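Quercetin 2,3-dioxygenase (Escherichia coli, PDB 1TQ5) has quercetin 2,3-dioxygenase activity in vitro, using a divalent metal ion to cleave the flavonoid with release of carbon monoxide, though its physiological role is unknown. Local coordinates at residues M35-L40 with E180-I185; R41-D46 with Y115-M120. One frame throughout, in Å; residues are numbered along the deposited sequence.

Interaction 1: M35-L40 with E180-I185; sequences MGFSAL and ERRVWI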
loop_
_atom_site.group_PDB
_atom_site.type_symbol
_atom_site.label_atom_id
_atom_site.label_comp_id
_atom_site.label_asym_id
_atom_site.label_seq_id
_atom_site.Cartn_x
_atom_site.Cartn_y
_atom_site.Cartn_z
HETATM N N MSE A 35 -8.078 3.095 12.864
HETATM C CA MSE A 35 -7.191 2.265 13.669
HETATM C C MSE A 35 -6.533 1.212 12.781
HETATM O O MSE A 35 -5.409 0.777 13.035
HETATM C CB MSE A 35 -7.983 1.550 14.768
HETATM C CG MSE A 35 -8.604 2.449 15.826
HETATM SE SE MSE A 35 -7.403 3.355 16.835
HETATM C CE MSE A 35 -5.979 2.242 16.827
ATOM N N GLY A 36 -7.254 0.812 11.741
ATOM C CA GLY A 36 -6.779 -0.201 10.817
ATOM C C GLY A 36 -8.009 -0.743 10.119
ATOM O O GLY A 36 -9.003 -1.054 10.776
ATOM N N PHE A 37 -7.948 -0.866 8.794
ATOM C CA PHE A 37 -9.087 -1.330 8.003
ATOM C C PHE A 37 -8.980 -2.802 7.616
ATOM O O PHE A 37 -8.299 -3.153 6.651
ATOM C CB PHE A 37 -9.198 -0.460 6.745
ATOM C CG PHE A 37 -10.506 -0.587 6.027
ATOM C CD1 PHE A 37 -11.669 -0.066 6.575
ATOM C CD2 PHE A 37 -10.571 -1.207 4.786
ATOM C CE1 PHE A 37 -12.879 -0.155 5.897
ATOM C CE2 PHE A 37 -11.776 -1.301 4.100
ATOM C CZ PHE A 37 -12.933 -0.772 4.656
ATOM N N SER A 38 -9.682 -3.658 8.356
ATOM C CA SER A 38 -9.642 -5.101 8.124
ATOM C C SER A 38 -8.186 -5.557 8.261
ATOM O O SER A 38 -7.515 -5.187 9.224
ATOM C CB SER A 38 -10.187 -5.449 6.733
ATOM O OG SER A 38 -10.215 -6.857 6.533
ATOM N N ALA A 39 -7.694 -6.342 7.303
ATOM C CA ALA A 39 -6.311 -6.825 7.348
ATOM C C ALA A 39 -5.292 -5.726 7.012
ATOM O O ALA A 39 -4.087 -5.906 7.201
ATOM C CB ALA A 39 -6.135 -8.003 6.396
ATOM N N LEU A 40 -5.775 -4.595 6.511
ATOM C CA LEU A 40 -4.892 -3.479 6.170
ATOM C C LEU A 40 -4.606 -2.700 7.447
ATOM O O LEU A 40 -5.482 -2.025 7.987
ATOM C CB LEU A 40 -5.561 -2.576 5.132
ATOM C CG LEU A 40 -4.711 -1.448 4.549
ATOM C CD1 LEU A 40 -3.423 -2.018 3.959
ATOM C CD2 LEU A 40 -5.516 -0.709 3.494
ATOM N N GLU A 180 -19.529 -9.729 3.148
ATOM C CA GLU A 180 -19.215 -8.589 3.983
ATOM C C GLU A 180 -17.781 -8.141 3.781
ATOM O O GLU A 180 -17.109 -7.745 4.732
ATOM N N ARG A 181 -17.310 -8.202 2.538
ATOM C CA ARG A 181 -15.944 -7.803 2.235
ATOM C C ARG A 181 -15.816 -6.288 2.198
ATOM O O ARG A 181 -16.773 -5.578 1.891
ATOM C CB ARG A 181 -15.486 -8.425 0.908
ATOM C CG ARG A 181 -15.406 -9.952 0.963
ATOM C CD ARG A 181 -14.791 -10.555 -0.291
ATOM N NE ARG A 181 -13.387 -10.187 -0.470
ATOM C CZ ARG A 181 -12.393 -10.585 0.321
ATOM N NH1 ARG A 181 -12.634 -11.372 1.361
ATOM N NH2 ARG A 181 -11.151 -10.197 0.064
ATOM N N ARG A 182 -14.625 -5.800 2.520
ATOM C CA ARG A 182 -14.380 -4.372 2.547
ATOM C C ARG A 182 -13.350 -3.954 1.511
ATOM O O ARG A 182 -12.544 -4.766 1.060
ATOM C CB ARG A 182 -13.918 -3.966 3.943
ATOM C CG ARG A 182 -14.891 -4.373 5.036
ATOM C CD ARG A 182 -14.660 -3.565 6.285
ATOM N NE ARG A 182 -15.671 -3.821 7.300
ATOM C CZ ARG A 182 -15.774 -3.126 8.425
ATOM N NH1 ARG A 182 -14.927 -2.135 8.669
ATOM N NH2 ARG A 182 -16.721 -3.418 9.307
ATOM N N VAL A 183 -13.381 -2.678 1.143
ATOM C CA VAL A 183 -12.460 -2.158 0.147
ATOM C C VAL A 183 -11.829 -0.831 0.533
ATOM O O VAL A 183 -12.501 0.074 1.029
ATOM C CB VAL A 183 -13.170 -1.957 -1.212
ATOM C CG1 VAL A 183 -12.248 -1.240 -2.187
ATOM C CG2 VAL A 183 -13.594 -3.295 -1.780
ATOM N N TRP A 184 -10.525 -0.729 0.309
ATOM C CA TRP A 184 -9.828 0.511 0.569
ATOM C C TRP A 184 -9.216 0.951 -0.739
ATOM O O TRP A 184 -8.561 0.168 -1.435
ATOM C CB TRP A 184 -8.715 0.355 1.600
ATOM C CG TRP A 184 -8.028 1.661 1.889
ATOM C CD1 TRP A 184 -7.028 2.249 1.157
ATOM C CD2 TRP A 184 -8.303 2.556 2.972
ATOM N NE1 TRP A 184 -6.664 3.447 1.722
ATOM C CE2 TRP A 184 -7.429 3.662 2.836
ATOM C CE3 TRP A 184 -9.200 2.533 4.047
ATOM C CZ2 TRP A 184 -7.426 4.733 3.740
ATOM C CZ3 TRP A 184 -9.195 3.602 4.945
ATOM C CH2 TRP A 184 -8.312 4.682 4.784
ATOM N N ILE A 185 -9.466 2.198 -1.094
ATOM C CA ILE A 185 -8.896 2.730 -2.307
ATOM C C ILE A 185 -7.990 3.884 -1.922
ATOM O O ILE A 185 -8.419 4.837 -1.261
ATOM C CB ILE A 185 -9.977 3.229 -3.273
ATOM C CG1 ILE A 185 -10.803 2.036 -3.767
ATOM C CG2 ILE A 185 -9.319 3.980 -4.432
ATOM C CD1 ILE A 185 -11.925 2.404 -4.697
#
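Phe37 and Trp184 have the nearest CA atoms of the two segments, 7.7 Å apart, a spacing too wide for main-chain pairing, so side chains make the junction. Segment 35-40 ends in a type II' beta turn from Phe37 to Leu40, closed by Leu40 N bonding to Phe37 O at 2.9 Å and, more weakly, by Phe37 N to Leu40 O. Opposite it, the chain becomes a strand from Arg182, whose alternation sends Arg182 and Trp184 toward the turn and Val183 away from it.

The Phe37 ring does most of the touching. Its CG stands anti to the backbone N (chi1 -165°), on the side of Trp184, with Phe37 CG 3.9 Å from Trp184 CE3. That indole carbon comes over one face of the phenyl, the two ring planes being inclined at 58°. At the far end of the ring, Phe37 CZ lies 3.4 Å from Arg182 CB. Its CE2 also meets the backbone, 3.4 Å from Val183 O, while Val183 N sits in the ring plane at the edge. The extended Arg182 chain continues past the ring, CD being 3.7 Å from Phe37 CZ; its guanidinium turns an edge to Phe37 CE1 and makes its cation-pi contact with Trp208 instead. Leu40 lays CD2 over a face of the indole: this methyl stands 4.2 Å from the centroid of the Trp184 five-membered ring, 27° off the normal, a CH-pi contact. The indole NE1 is satisfied by Gln186 OE1.

The contact joins the two cupin domains of this bicupin. The turn leads into strand 40-48 of the N-terminal sheet, whereas strand 182-187 lies in the C-terminal sheet between 204-208 and 221-228, from which Ala206, Trp208 and Leu228 also touch Phe37.

Interaction 2: R41-D46 with Y115-M120; sequences RVINDD and YQIWIM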
loop_
_atom_site.group_PDB
_atom_site.type_symbol
_atom_site.label_atom_id
_atom_site.label_comp_id
_atom_site.label_asym_id
_atom_site.label_seq_id
_atom_site.Cartn_x
_atom_site.Cartn_y
_atom_site.Cartn_z
ATOM N N ARG A 41 -3.374 -2.793 7.929
ATOM C CA ARG A 41 -3.009 -2.138 9.170
ATOM C C ARG A 41 -2.212 -0.846 9.041
ATOM O O ARG A 41 -2.370 0.062 9.855
ATOM C CB ARG A 41 -2.230 -3.123 10.055
ATOM C CG ARG A 41 -3.027 -4.362 10.478
ATOM C CD ARG A 41 -4.345 -3.970 11.129
ATOM N NE ARG A 41 -5.023 -5.101 11.751
ATOM C CZ ARG A 41 -4.578 -5.743 12.829
ATOM N NH1 ARG A 41 -3.446 -5.366 13.412
ATOM N NH2 ARG A 41 -5.266 -6.763 13.326
ATOM N N VAL A 42 -1.365 -0.758 8.022
ATOM C CA VAL A 42 -0.527 0.424 7.846
ATOM C C VAL A 42 -0.377 0.894 6.394
ATOM O O VAL A 42 -0.255 0.085 5.472
ATOM C CB VAL A 42 0.900 0.151 8.389
ATOM C CG1 VAL A 42 1.764 1.392 8.268
ATOM C CG2 VAL A 42 0.838 -0.317 9.841
ATOM N N ILE A 43 -0.419 2.211 6.208
ATOM C CA ILE A 43 -0.195 2.841 4.909
ATOM C C ILE A 43 0.580 4.102 5.228
ATOM O O ILE A 43 0.014 5.113 5.669
ATOM C CB ILE A 43 -1.482 3.260 4.153
ATOM C CG1 ILE A 43 -2.156 2.049 3.515
ATOM C CG2 ILE A 43 -1.117 4.227 3.016
ATOM C CD1 ILE A 43 -2.704 1.079 4.493
ATOM N N ASN A 44 1.890 4.030 5.039
ATOM C CA ASN A 44 2.733 5.168 5.294
ATOM C C ASN A 44 3.255 5.707 3.972
ATOM O O ASN A 44 3.773 4.965 3.137
ATOM C CB ASN A 44 3.897 4.791 6.213
ATOM C CG ASN A 44 3.450 4.529 7.640
ATOM O OD1 ASN A 44 2.383 4.985 8.058
ATOM N ND2 ASN A 44 4.270 3.806 8.400
ATOM N N ASP A 45 3.071 7.005 3.793
ATOM C CA ASP A 45 3.502 7.725 2.603
ATOM C C ASP A 45 4.832 8.342 3.025
ATOM O O ASP A 45 4.847 9.394 3.662
ATOM C CB ASP A 45 2.474 8.817 2.301
ATOM C CG ASP A 45 2.727 9.526 0.988
ATOM O OD1 ASP A 45 3.910 9.726 0.629
ATOM O OD2 ASP A 45 1.731 9.905 0.329
ATOM N N ASP A 46 5.940 7.688 2.679
ATOM C CA ASP A 46 7.267 8.165 3.085
ATOM C C ASP A 46 8.140 8.806 2.017
ATOM O O ASP A 46 8.208 8.349 0.877
ATOM C CB ASP A 46 8.093 7.027 3.706
ATOM C CG ASP A 46 7.373 6.315 4.834
ATOM O OD1 ASP A 46 6.585 6.967 5.544
ATOM O OD2 ASP A 46 7.615 5.101 5.018
ATOM N N TYR A 115 5.456 4.103 -0.660
ATOM C CA TYR A 115 4.349 3.732 0.204
ATOM C C TYR A 115 4.820 2.482 0.935
ATOM O O TYR A 115 5.352 1.565 0.315
ATOM C CB TYR A 115 3.095 3.371 -0.597
ATOM C CG TYR A 115 2.136 4.514 -0.842
ATOM C CD1 TYR A 115 2.014 5.088 -2.105
ATOM C CD2 TYR A 115 1.332 5.006 0.187
ATOM C CE1 TYR A 115 1.107 6.125 -2.342
ATOM C CE2 TYR A 115 0.423 6.043 -0.037
ATOM C CZ TYR A 115 0.316 6.597 -1.308
ATOM O OH TYR A 115 -0.586 7.613 -1.545
ATOM N N GLN A 116 4.651 2.459 2.250
ATOM C CA GLN A 116 5.018 1.293 3.051
ATOM C C GLN A 116 3.703 0.741 3.585
ATOM O O GLN A 116 3.076 1.346 4.450
ATOM C CB GLN A 116 5.936 1.688 4.208
ATOM C CG GLN A 116 7.402 1.761 3.831
ATOM C CD GLN A 116 7.986 0.401 3.492
ATOM O OE1 GLN A 116 8.105 -0.474 4.352
ATOM N NE2 GLN A 116 8.352 0.217 2.234
ATOM N N ILE A 117 3.297 -0.407 3.056
ATOM C CA ILE A 117 2.035 -1.047 3.423
ATOM C C ILE A 117 2.207 -2.294 4.297
ATOM O O ILE A 117 3.023 -3.157 3.989
ATOM C CB ILE A 117 1.273 -1.466 2.147
ATOM C CG1 ILE A 117 1.206 -0.287 1.165
ATOM C CG2 ILE A 117 -0.112 -1.974 2.505
ATOM C CD1 ILE A 117 0.534 0.943 1.721
ATOM N N TRP A 118 1.429 -2.391 5.375
ATOM C CA TRP A 118 1.489 -3.554 6.264
ATOM C C TRP A 118 0.163 -4.297 6.232
ATOM O O TRP A 118 -0.899 -3.706 6.440
ATOM C CB TRP A 118 1.775 -3.145 7.711
ATOM C CG TRP A 118 3.163 -2.631 7.979
ATOM C CD1 TRP A 118 4.018 -2.049 7.083
ATOM C CD2 TRP A 118 3.810 -2.560 9.254
ATOM N NE1 TRP A 118 5.152 -1.614 7.725
ATOM C CE2 TRP A 118 5.050 -1.914 9.058
ATOM C CE3 TRP A 118 3.457 -2.972 10.545
ATOM C CZ2 TRP A 118 5.944 -1.670 10.108
ATOM C CZ3 TRP A 118 4.344 -2.729 11.590
ATOM C CH2 TRP A 118 5.573 -2.083 11.363
ATOM N N ILE A 119 0.231 -5.597 5.977
ATOM C CA ILE A 119 -0.962 -6.424 5.922
ATOM C C ILE A 119 -0.850 -7.574 6.916
ATOM O O ILE A 119 0.109 -8.343 6.884
ATOM C CB ILE A 119 -1.168 -6.976 4.503
ATOM C CG1 ILE A 119 -1.467 -5.814 3.554
ATOM C CG2 ILE A 119 -2.313 -8.001 4.483
ATOM C CD1 ILE A 119 -1.473 -6.202 2.098
HETATM N N MSE A 120 -1.822 -7.680 7.813
HETATM C CA MSE A 120 -1.806 -8.753 8.798
HETATM C C MSE A 120 -1.991 -10.099 8.114
HETATM O O MSE A 120 -2.936 -10.292 7.360
HETATM C CB MSE A 120 -2.920 -8.569 9.829
HETATM C CG MSE A 120 -3.058 -9.763 10.757
HETATM SE SE MSE A 120 -4.392 -9.618 11.946
HETATM C CE MSE A 120 -3.460 -9.181 13.429
#
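Val42 and Trp118 extend in the same direction from neighbouring strands, their CB atoms 3.5 Å apart. Val42 CG2 stands over one face of the indole, offset toward its rim. On the other side of the sheet Ile43 and Ile117 run alongside each other too. Ile117 CG1 is anti to the carbonyl carbon, beside the backbone N, and the CD1 it carries makes a tight meeting: Ile43 CG1 to Ile117 CD1 is 3.4 Å. Next to them the Tyr115 ring receives Ile43 CG2 obliquely, 3.8 Å from CD2, and passes Asp45 OD2 with its plane turned 45° from the carboxylate.

The backbones fix this register. Strands 41-46 and 115-119 run antiparallel, their axes at 178°, and Asn44 with Gln116 forms a hydrogen-bonded pair, Gln116 N giving to Asn44 O at 2.8 Å. Trp118 N bonds to Val42 O at 3.0 Å. At the start of 41-46 the pattern changes to a classic beta bulge: Arg41 N, at 3.0 Å, and Val42 N, weakly at 3.4 Å, share Trp118 O. Neighbouring strands 18-22 and 63-70 flank the pair in the N-terminal cupin sheet.

Further out, the two faces have different surroundings. Trp118 meets the ring of metal-binding His59 at about 90°, and Gln116, its amide bonded through NE2 to Thr66 OG1, approaches Glu103, a metal ligand by similarity. On the Tyr115 face, Asp45 OD1 bonds to His113 NE2 and OD2 forms a salt bridge with Arg10, while Tyr115 OH bonds to Gln186 NE2 of the C-terminal cupin. An alanine in place of Tyr115 would probably open a gap against Ile43 CG2 and leave Gln186 NE2 without this hydroxyl partner.

How the interactions relate
Both contacts are buried, but interaction 2 lies nearer the middle, its centre about 5 Å from that of the chain against about 12 Å for interaction 1. Segments 35-40 and 41-46 are consecutive, so the same run of chain first packs on the C-terminal cupin and then enters the N-terminal sheet. Their chemistry differs accordingly: between domains the contact rests on aromatic and aliphatic surfaces, within the sheet on main-chain hydrogen bonding. The two meet where Ala39 O probably accepts a hydrogen bond from Met120 N at 2.9 Å and Leu40 CD1 packs 3.6 Å from Ile117 CG2. Along the chain, interaction 2 is nested inside interaction 1.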